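Long-range contact in putative ABC transporter (Thermobispora bispora, PDB 4PE6), which is a solute-binding protein of an ABC transporter, probably for carbohydrates, and holds a trihydroxybutanoic acid in its cleft: residues W131-E141 / M164-Y175. Numbering follows the deposited sequence.
Sequences WATYAAKPVLE and MYETTKKILAEY. With LTH ((2R,3S)-2,3,4-trihydroxybutanoic acid), chain C.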
loop_
_atom_site.group_PDB
_atom_site.type_symbol
_atom_site.label_atom_id
_atom_site.label_comp_id
_atom_site.label_asym_id
_atom_site.label_seq_id
_atom_site.Cartn_x
_atom_site.Cartn_y
_atom_site.Cartn_z
ATOM N N TRP A 131 1.672 6.166 -8.056
ATOM C CA TRP A 131 0.838 6.559 -6.919
ATOM C C TRP A 131 1.207 7.950 -6.470
ATOM O O TRP A 131 0.375 8.845 -6.469
ATOM C CB TRP A 131 0.994 5.548 -5.786
ATOM C CG TRP A 131 0.304 5.881 -4.476
ATOM C CD1 TRP A 131 -0.461 6.972 -4.180
ATOM C CD2 TRP A 131 0.375 5.107 -3.286
ATOM N NE1 TRP A 131 -0.894 6.911 -2.855
ATOM C CE2 TRP A 131 -0.390 5.776 -2.293
ATOM C CE3 TRP A 131 1.016 3.914 -2.954
ATOM C CZ2 TRP A 131 -0.529 5.288 -0.992
ATOM C CZ3 TRP A 131 0.863 3.420 -1.648
ATOM C CH2 TRP A 131 0.075 4.110 -0.693
ATOM N N ALA A 132 2.472 8.151 -6.114
ATOM C CA ALA A 132 2.890 9.479 -5.655
ATOM C C ALA A 132 2.572 10.584 -6.651
ATOM O O ALA A 132 2.251 11.697 -6.249
ATOM C CB ALA A 132 4.377 9.490 -5.285
ATOM N N THR A 133 2.658 10.286 -7.961
ATOM C CA THR A 133 2.387 11.282 -8.973
ATOM C C THR A 133 0.884 11.572 -9.032
ATOM O O THR A 133 0.476 12.727 -9.078
ATOM C CB THR A 133 2.940 10.829 -10.356
ATOM O OG1 THR A 133 4.348 10.586 -10.243
ATOM C CG2 THR A 133 2.712 11.904 -11.449
ATOM N N TYR A 134 0.064 10.526 -9.010
ATOM C CA TYR A 134 -1.392 10.697 -8.991
ATOM C C TYR A 134 -1.893 11.399 -7.724
ATOM O O TYR A 134 -2.964 12.004 -7.731
ATOM C CB TYR A 134 -2.108 9.350 -9.130
ATOM C CG TYR A 134 -2.103 8.766 -10.525
ATOM C CD1 TYR A 134 -2.486 9.525 -11.629
ATOM C CD2 TYR A 134 -1.743 7.430 -10.739
ATOM C CE1 TYR A 134 -2.497 8.978 -12.907
ATOM C CE2 TYR A 134 -1.742 6.879 -12.002
ATOM C CZ TYR A 134 -2.120 7.654 -13.081
ATOM O OH TYR A 134 -2.118 7.105 -14.328
ATOM N N ALA A 135 -1.121 11.333 -6.646
ATOM C CA ALA A 135 -1.527 11.953 -5.374
ATOM C C ALA A 135 -1.121 13.415 -5.343
ATOM O O ALA A 135 -1.804 14.229 -4.726
ATOM C CB ALA A 135 -0.898 11.230 -4.210
ATOM N N ALA A 136 -0.009 13.755 -5.996
ATOM C CA ALA A 136 0.531 15.087 -5.877
ATOM C C ALA A 136 0.140 15.970 -7.058
ATOM O O ALA A 136 -0.373 17.071 -6.861
ATOM C CB ALA A 136 2.037 15.041 -5.724
ATOM N N LYS A 137 0.368 15.501 -8.286
ATOM C CA LYS A 137 0.220 16.395 -9.430
ATOM C C LYS A 137 -1.201 16.958 -9.625
ATOM O O LYS A 137 -1.365 18.173 -9.763
ATOM C CB LYS A 137 0.749 15.758 -10.726
ATOM C CG LYS A 137 0.838 16.743 -11.881
ATOM C CD LYS A 137 1.725 16.211 -13.004
ATOM C CE LYS A 137 1.770 17.128 -14.225
ATOM N NZ LYS A 137 1.827 18.573 -13.858
ATOM N N PRO A 138 -2.227 16.091 -9.657
ATOM C CA PRO A 138 -3.583 16.634 -9.791
ATOM C C PRO A 138 -3.993 17.541 -8.628
ATOM O O PRO A 138 -4.816 18.466 -8.808
ATOM C CB PRO A 138 -4.483 15.379 -9.833
ATOM C CG PRO A 138 -3.581 14.211 -10.015
ATOM C CD PRO A 138 -2.220 14.625 -9.528
ATOM N N VAL A 139 -3.429 17.285 -7.453
ATOM C CA VAL A 139 -3.728 18.101 -6.284
ATOM C C VAL A 139 -3.148 19.506 -6.446
ATOM O O VAL A 139 -3.830 20.509 -6.202
ATOM C CB VAL A 139 -3.242 17.410 -4.992
ATOM C CG1 VAL A 139 -3.268 18.355 -3.812
ATOM C CG2 VAL A 139 -4.104 16.184 -4.702
ATOM N N LEU A 140 -1.911 19.583 -6.912
ATOM C CA LEU A 140 -1.294 20.875 -7.150
ATOM C C LEU A 140 -1.987 21.625 -8.295
ATOM O O LEU A 140 -2.157 22.851 -8.222
ATOM C CB LEU A 140 0.191 20.706 -7.425
ATOM C CG LEU A 140 0.947 20.168 -6.196
ATOM C CD1 LEU A 140 2.335 19.689 -6.556
ATOM C CD2 LEU A 140 1.017 21.212 -5.091
ATOM N N GLU A 141 -2.384 20.900 -9.341
ATOM C CA GLU A 141 -3.159 21.516 -10.411
ATOM C C GLU A 141 -4.467 22.087 -9.876
ATOM O O GLU A 141 -4.852 23.182 -10.260
ATOM C CB GLU A 141 -3.458 20.543 -11.555
ATOM C CG GLU A 141 -2.255 20.190 -12.407
ATOM C CD GLU A 141 -1.813 21.316 -13.328
ATOM O OE1 GLU A 141 -2.645 21.860 -14.093
ATOM O OE2 GLU A 141 -0.606 21.627 -13.305
HETATM N N MSE A 164 8.429 7.335 -2.724
HETATM C CA MSE A 164 7.333 8.266 -2.950
HETATM C C MSE A 164 7.667 9.631 -2.457
HETATM O O MSE A 164 7.289 10.606 -3.100
HETATM C CB MSE A 164 6.029 7.737 -2.340
HETATM C CG MSE A 164 5.673 6.419 -3.024
HETATM SE SE MSE A 164 3.808 5.822 -2.708
HETATM C CE MSE A 164 3.997 4.958 -0.983
ATOM N N TYR A 165 8.406 9.735 -1.353
ATOM C CA TYR A 165 8.784 11.046 -0.817
ATOM C C TYR A 165 9.693 11.774 -1.834
ATOM O O TYR A 165 9.534 12.973 -2.073
ATOM C CB TYR A 165 9.442 10.952 0.592
ATOM C CG TYR A 165 9.731 12.301 1.234
ATOM C CD1 TYR A 165 8.712 13.241 1.406
ATOM C CD2 TYR A 165 11.019 12.649 1.665
ATOM C CE1 TYR A 165 8.962 14.483 1.966
ATOM C CE2 TYR A 165 11.269 13.899 2.222
ATOM C CZ TYR A 165 10.224 14.801 2.381
ATOM O OH TYR A 165 10.428 16.038 2.919
ATOM N N GLU A 166 10.631 11.056 -2.441
ATOM C CA GLU A 166 11.463 11.663 -3.469
ATOM C C GLU A 166 10.599 12.133 -4.617
ATOM O O GLU A 166 10.821 13.223 -5.160
ATOM C CB GLU A 166 12.531 10.692 -3.996
ATOM C CG GLU A 166 13.552 10.291 -2.958
ATOM C CD GLU A 166 14.266 11.486 -2.373
ATOM O OE1 GLU A 166 14.841 12.278 -3.161
ATOM O OE2 GLU A 166 14.228 11.654 -1.127
ATOM N N THR A 167 9.623 11.317 -5.007
ATOM C CA THR A 167 8.741 11.684 -6.107
ATOM C C THR A 167 7.928 12.938 -5.731
ATOM O O THR A 167 7.861 13.892 -6.510
ATOM C CB THR A 167 7.795 10.540 -6.509
ATOM O OG1 THR A 167 8.551 9.380 -6.844
ATOM C CG2 THR A 167 6.959 10.915 -7.691
ATOM N N THR A 168 7.353 12.956 -4.531
ATOM C CA THR A 168 6.583 14.111 -4.093
ATOM C C THR A 168 7.431 15.389 -4.112
ATOM O O THR A 168 6.956 16.426 -4.555
ATOM C CB THR A 168 6.001 13.923 -2.682
ATOM O OG1 THR A 168 5.184 12.749 -2.656
ATOM C CG2 THR A 168 5.147 15.124 -2.313
ATOM N N LYS A 169 8.678 15.308 -3.648
ATOM C CA LYS A 169 9.540 16.493 -3.643
ATOM C C LYS A 169 9.828 16.949 -5.075
ATOM O O LYS A 169 9.802 18.143 -5.376
ATOM C CB LYS A 169 10.840 16.225 -2.891
ATOM C CG LYS A 169 10.662 16.085 -1.374
ATOM C CD LYS A 169 11.999 15.976 -0.658
ATOM C CE LYS A 169 12.743 14.712 -1.050
ATOM N NZ LYS A 169 13.931 14.439 -0.192
ATOM N N LYS A 170 10.095 15.991 -5.952
ATOM C CA LYS A 170 10.354 16.295 -7.360
ATOM C C LYS A 170 9.197 17.036 -8.027
ATOM O O LYS A 170 9.398 18.030 -8.714
ATOM C CB LYS A 170 10.639 15.017 -8.118
ATOM C CG LYS A 170 11.152 15.271 -9.512
ATOM C CD LYS A 170 11.307 13.973 -10.281
ATOM C CE LYS A 170 11.777 14.245 -11.710
ATOM N NZ LYS A 170 11.008 13.415 -12.684
ATOM N N ILE A 171 7.986 16.543 -7.828
ATOM C CA ILE A 171 6.806 17.181 -8.368
ATOM C C ILE A 171 6.633 18.574 -7.759
ATOM O O ILE A 171 6.352 19.536 -8.477
ATOM C CB ILE A 171 5.561 16.299 -8.176
ATOM C CG1 ILE A 171 5.701 15.038 -9.028
ATOM C CG2 ILE A 171 4.278 17.058 -8.512
ATOM C CD1 ILE A 171 4.671 13.967 -8.706
ATOM N N LEU A 172 6.817 18.706 -6.451
ATOM C CA LEU A 172 6.692 20.010 -5.817
ATOM C C LEU A 172 7.660 21.023 -6.424
ATOM O O LEU A 172 7.312 22.184 -6.583
ATOM C CB LEU A 172 6.943 19.929 -4.314
ATOM C CG LEU A 172 5.755 19.419 -3.510
ATOM C CD1 LEU A 172 6.227 19.051 -2.118
ATOM C CD2 LEU A 172 4.670 20.469 -3.456
ATOM N N ALA A 173 8.857 20.573 -6.775
ATOM C CA ALA A 173 9.877 21.452 -7.352
ATOM C C ALA A 173 9.444 22.050 -8.699
ATOM O O ALA A 173 9.964 23.094 -9.113
ATOM C CB ALA A 173 11.186 20.693 -7.498
ATOM N N GLU A 174 8.513 21.388 -9.378
ATOM C CA GLU A 174 7.958 21.887 -10.633
ATOM C C GLU A 174 6.893 22.966 -10.434
ATOM O O GLU A 174 6.438 23.563 -11.407
ATOM C CB GLU A 174 7.365 20.738 -11.440
ATOM C CG GLU A 174 8.398 19.701 -11.835
ATOM C CD GLU A 174 7.789 18.468 -12.457
ATOM O OE1 GLU A 174 6.542 18.409 -12.619
ATOM O OE2 GLU A 174 8.578 17.563 -12.784
ATOM N N TYR A 175 6.489 23.200 -9.184
ATOM C CA TYR A 175 5.553 24.269 -8.839
ATOM C C TYR A 175 6.194 25.251 -7.827
ATOM O O TYR A 175 5.927 25.186 -6.623
ATOM C CB TYR A 175 4.243 23.670 -8.284
ATOM C CG TYR A 175 3.463 22.803 -9.259
ATOM C CD1 TYR A 175 3.832 21.478 -9.504
ATOM C CD2 TYR A 175 2.351 23.300 -9.930
ATOM C CE1 TYR A 175 3.128 20.690 -10.391
ATOM C CE2 TYR A 175 1.632 22.513 -10.814
ATOM C CZ TYR A 175 2.016 21.208 -11.042
ATOM O OH TYR A 175 1.305 20.427 -11.930
HETATM O O1 LTH C . -0.194 2.063 2.913
HETATM C C1 LTH C . 0.667 1.147 3.183
HETATM O O LTH C . 0.884 0.652 4.310
HETATM C C2 LTH C . 1.455 0.516 2.009
HETATM O O2 LTH C . 2.417 -0.456 2.489
HETATM C C3 LTH C . 2.218 1.557 1.217
HETATM O O3 LTH C . 3.129 2.244 2.073
HETATM C C4 LTH C . 3.026 0.848 0.112
HETATM O O4 LTH C . 2.049 0.262 -0.787
HETATM O O HOH W 1 2.851 12.434 -3.534
#
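With its CG anti to the backbone N (chi1 174°), Trp131 extends its indole toward the ligand, and selenomethionine Met164, bent at its last torsion (chi3 -83°), lays SE and CE over one face. In this periplasmic-binding-protein fold the contact joins helices 128-142 and 159-173, neighbours against the sheet of one lobe; the axes of segments 131-141 and 164-173 run roughly parallel, approach to 8.9 Å and cross at -32°. Met164 SE lies 3.4 Å from Trp131 CE3, a Met-aromatic contact offset toward the rim of the ring, while CE makes a CH-pi contact with the six-membered ring. Trp131 also meets (2R,3S)-2,3,4-trihydroxybutanoic acid, whose O4 lies in the ring plane, 3.5 Å from CZ3. Next along, the methyl of Ala132 touches both Met164 CB and Thr167 CB, and a water bridges the helices, donating to Ala132 O and hydrogen-bonding Thr168 OG1. Ile171 is a knob among Thr133, Ala136, Lys137 and Leu140, its CD1 3.5 Å from Thr133 CA. Leu140 CD1 touches Ile171 CG2, and Leu140 and Leu172 both reach Val178 of strand 178-185. At the far end Leu140 CB sits over the centre of the Tyr175 ring, 4.0 Å from its centroid. The phenol oxygen is gripped twice: Lys137 NZ donates to Tyr175 OH at 2.7 Å, and Tyr175 OH donates to the anti lone pair of Glu141 OE2 at 2.6 Å.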